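Local atomic coordinates of glycerophosphodiester phosphodiesterase (Thermotoga maritima, PDB entry 1O1Z), a protein that belongs to the glycerophosphodiester phosphodiesterase family and folds as a TIM barrel, with parallel strands surrounded by helices. Residues T224-V227 with E228-V231; E155-G158 with S159-N162. All blocks are in the same frame, centred on the assembly; numbering follows the deposited sequence. Where two conformers were deposited one is given.

Overall arrangement
Both contacts lie where a barrel strand hands over to the following helix, and together they illustrate two ways of beginning a helix in one fold. Contact 1 passes from strand 221-224 into helix 227-232 and is partly buried, with T224, V227 and F230 inside; contact 2 lies between strand 148-151 and helix 160-170 at the surface. They share no element, and they lie about 31 Å apart, centre to centre. Contact 1 joins its segments by two backbone hydrogen bonds, a CH-pi contact and a water. Contact 2 relies on a turn, a tyrosine edge and one apolar touch, while its serine cap lies wholly within the second segment.

Contact 1 of 2, residues T224-V227 with E228-V231; sequences TDEV and ELFV
The hydroxyl of T224 has several hydrogen-bond partners while it rests on the ring of F230. OG1 of T224 accepts a hydrogen bond from E226 N at 3.0 Å, forming an ST turn where strand 221-224 gives way to helix 227-232 of the TIM barrel. Its proton can go to L206 O or N207 OD1, both within bonding geometry, which ties this turn to the preceding strand-to-helix loop. With OG1 trans to the backbone N (chi1 -179°), the hydroxyl sits 3.4 Å above the F230 ring plane, displaced toward the rim, and T224 CB makes a CH-pi contact over the same ring, 4.3 Å from its centroid. Y212 meets this phenylalanine as well.

E226 occupies the N-cap position. Its carbonyl O receives F230 N at 3.1 Å, with an N-H...O angle of 161°, and also lies at the edge of the F230 ring, near its plane. One residue further on, V231 N bonds to V227 O at 2.9 Å, and V227 CG1 lies beside V231 CG2 (4.0 Å). E226 CB packs against L229 CB and CD2, and the E226 chain bends at chi2 (-77°), putting OE1 where a water can bridge it to L229 N. That water donates to E226 OE1 at 2.8 Å and accepts from L229 N at 3.1 Å, linking the cap side chain to a first-turn N-H.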
# COMPACT_ATOMS: atom_id res chain seq x y z
N THR A 224 -2.42 -5.37 6.80
CA THR A 224 -3.36 -5.53 7.90
C THR A 224 -3.39 -4.31 8.80
O THR A 224 -2.38 -3.63 8.94
CB THR A 224 -2.93 -6.77 8.76
OG1 THR A 224 -3.87 -6.97 9.84
CG2 THR A 224 -1.57 -6.58 9.42
N ASP A 225 -4.54 -4.06 9.42
CA ASP A 225 -4.62 -3.05 10.47
C ASP A 225 -4.09 -3.56 11.82
O ASP A 225 -3.72 -2.77 12.69
CB ASP A 225 -6.06 -2.59 10.66
CG ASP A 225 -6.72 -2.11 9.40
OD1 ASP A 225 -6.06 -1.40 8.60
OD2 ASP A 225 -7.93 -2.36 9.15
N GLU A 226 -4.10 -4.87 12.00
CA GLU A 226 -3.81 -5.54 13.27
C GLU A 226 -2.39 -6.05 13.30
O GLU A 226 -2.11 -7.25 13.25
CB GLU A 226 -4.81 -6.67 13.50
CG GLU A 226 -6.23 -6.20 13.72
CD GLU A 226 -6.49 -5.64 15.12
OE1 GLU A 226 -5.58 -5.65 16.00
OE2 GLU A 226 -7.62 -5.18 15.36
N VAL A 227 -1.45 -5.10 13.39
CA VAL A 227 -0.05 -5.43 13.24
C VAL A 227 0.48 -6.43 14.26
O VAL A 227 1.10 -7.44 13.90
CB VAL A 227 0.84 -4.16 13.23
CG1 VAL A 227 2.30 -4.53 13.22
CG2 VAL A 227 0.48 -3.28 12.05
N GLU A 228 0.28 -6.19 15.56
CA GLU A 228 0.83 -7.10 16.56
C GLU A 228 0.28 -8.51 16.41
O GLU A 228 1.00 -9.48 16.53
CB GLU A 228 0.53 -6.63 17.99
CG GLU A 228 1.25 -5.37 18.44
CD GLU A 228 0.76 -4.89 19.80
OE1 GLU A 228 1.38 -5.29 20.81
OE2 GLU A 228 -0.26 -4.15 19.88
N LEU A 229 -1.03 -8.61 16.14
CA LEU A 229 -1.67 -9.90 15.93
C LEU A 229 -0.95 -10.68 14.84
O LEU A 229 -0.57 -11.81 15.01
CB LEU A 229 -3.14 -9.68 15.58
CG LEU A 229 -3.97 -10.90 15.17
CD1 LEU A 229 -3.95 -11.98 16.22
CD2 LEU A 229 -5.39 -10.43 14.85
N PHE A 230 -0.76 -10.06 13.68
CA PHE A 230 -0.24 -10.77 12.54
C PHE A 230 1.25 -11.05 12.66
O PHE A 230 1.76 -12.09 12.24
CB PHE A 230 -0.63 -10.05 11.24
CG PHE A 230 -2.01 -10.37 10.79
CD1 PHE A 230 -3.11 -9.95 11.50
CD2 PHE A 230 -2.21 -11.15 9.67
CE1 PHE A 230 -4.41 -10.31 11.11
CE2 PHE A 230 -3.50 -11.49 9.27
CZ PHE A 230 -4.60 -11.07 10.00
N VAL A 231 1.96 -10.14 13.31
CA VAL A 231 3.36 -10.41 13.63
C VAL A 231 3.50 -11.66 14.51
O VAL A 231 4.36 -12.50 14.27
CB VAL A 231 4.04 -9.18 14.27
CG1 VAL A 231 5.42 -9.55 14.84
CG2 VAL A 231 4.14 -8.04 13.25
O HOH W 1 -2.93 -6.23 16.53

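Contact 2 of 2, residues E155-G158 with S159-N162; sequences ENYG and SIEN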
# COMPACT_ATOMS: atom_id res chain seq x y z
N GLU A 155 -13.27 -4.54 -11.30
CA GLU A 155 -13.36 -4.08 -12.68
C GLU A 155 -12.02 -3.93 -13.40
O GLU A 155 -11.93 -4.21 -14.59
CB GLU A 155 -14.09 -2.74 -12.71
CG GLU A 155 -15.53 -2.80 -12.22
N ASN A 156 -10.97 -3.49 -12.70
CA ASN A 156 -9.82 -2.93 -13.38
C ASN A 156 -9.01 -3.94 -14.20
O ASN A 156 -8.38 -3.56 -15.18
CB ASN A 156 -8.94 -2.09 -12.43
CG ASN A 156 -8.18 -2.91 -11.39
OD1 ASN A 156 -8.49 -4.08 -11.13
ND2 ASN A 156 -7.23 -2.27 -10.76
N TYR A 157 -9.07 -5.21 -13.83
CA TYR A 157 -8.26 -6.25 -14.49
C TYR A 157 -8.87 -6.71 -15.82
O TYR A 157 -8.25 -7.50 -16.56
CB TYR A 157 -8.02 -7.44 -13.54
CG TYR A 157 -9.24 -8.22 -13.13
CD1 TYR A 157 -9.60 -9.39 -13.81
CD2 TYR A 157 -10.04 -7.80 -12.08
CE1 TYR A 157 -10.71 -10.11 -13.44
CE2 TYR A 157 -11.16 -8.51 -11.71
CZ TYR A 157 -11.49 -9.67 -12.39
OH TYR A 157 -12.61 -10.39 -12.04
N GLY A 158 -10.07 -6.21 -16.13
CA GLY A 158 -10.80 -6.61 -17.32
C GLY A 158 -11.24 -8.06 -17.17
O GLY A 158 -11.91 -8.41 -16.22
N SER A 159 -10.79 -8.91 -18.07
CA SER A 159 -11.05 -10.35 -17.95
C SER A 159 -9.84 -11.02 -17.31
O SER A 159 -8.73 -10.46 -17.38
CB SER A 159 -11.27 -10.92 -19.31
OG SER A 159 -10.10 -10.96 -20.08
N ILE A 160 -10.03 -12.19 -16.70
CA ILE A 160 -8.89 -12.97 -16.19
C ILE A 160 -7.87 -13.21 -17.28
O ILE A 160 -6.67 -13.04 -17.04
CB ILE A 160 -9.35 -14.30 -15.52
CG1 ILE A 160 -10.16 -14.00 -14.26
CG2 ILE A 160 -8.14 -15.20 -15.20
CD1 ILE A 160 -10.48 -15.22 -13.42
N GLU A 161 -8.30 -13.55 -18.49
CA GLU A 161 -7.36 -13.81 -19.56
C GLU A 161 -6.52 -12.59 -19.89
O GLU A 161 -5.31 -12.70 -20.08
CB GLU A 161 -8.10 -14.30 -20.81
CG GLU A 161 -7.16 -14.80 -21.89
CD GLU A 161 -7.83 -15.73 -22.89
OE1 GLU A 161 -9.06 -15.91 -22.84
OE2 GLU A 161 -7.10 -16.28 -23.73
N ASN A 162 -7.15 -11.42 -19.94
CA ASN A 162 -6.43 -10.19 -20.23
C ASN A 162 -5.48 -9.84 -19.11
O ASN A 162 -4.40 -9.33 -19.35
CB ASN A 162 -7.42 -9.05 -20.47
CG ASN A 162 -8.15 -9.16 -21.82
OD1 ASN A 162 -7.72 -9.86 -22.75
ND2 ASN A 162 -9.27 -8.46 -21.93
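Y157 and I160 lie side by side at the entrance to helix 160-170, where a type I beta turn leads into a serine N-cap. The turn runs from E155 to G158, closed by a backbone hydrogen bond from G158 N to E155 O of 3.1 Å. E155 itself starts the turn at the surface, with its backbone N bonded to the carboxylate of D153. N156 follows, and its backbone N uses the same D153 oxygen, while its side-chain amide nitrogen is bonded to the carbonyl oxygens of L151 and F134; the turn is thereby fixed to the end of strand 148-151 and to the residue just after strand 129-133.

Y157 makes the principal side-chain contact with the second segment. A chi1 of 65° places CG between the backbone N and the carbonyl carbon and directs the ring toward the start of the helix; with chi2 at 96°, it meets that start by an edge, not a face. CD1 of Y157 comes within 3.8 Å of S159 O. Further along the same edge, Y157 CE1 lies 3.9 Å from I160 N, which sits in the ring plane. The apolar part of the meeting is Y157 CE1 against I160 CG1, at 4.0 Å. Nearby on the backbone, Y157 O and S159 O come within 3.1 Å, both acceptors. G158 turns the chain at a positive phi of 68° and delivers it to S159, the N-cap, whose OG accepts from N162 N at 3.0 Å, a bond internal to the second segment.

Beyond the cap, I160 reaches across to Y186 and V190, so that the first turn of helix 160-170 packs against helix 185-196, while the preceding loop runs back to strand 148-151.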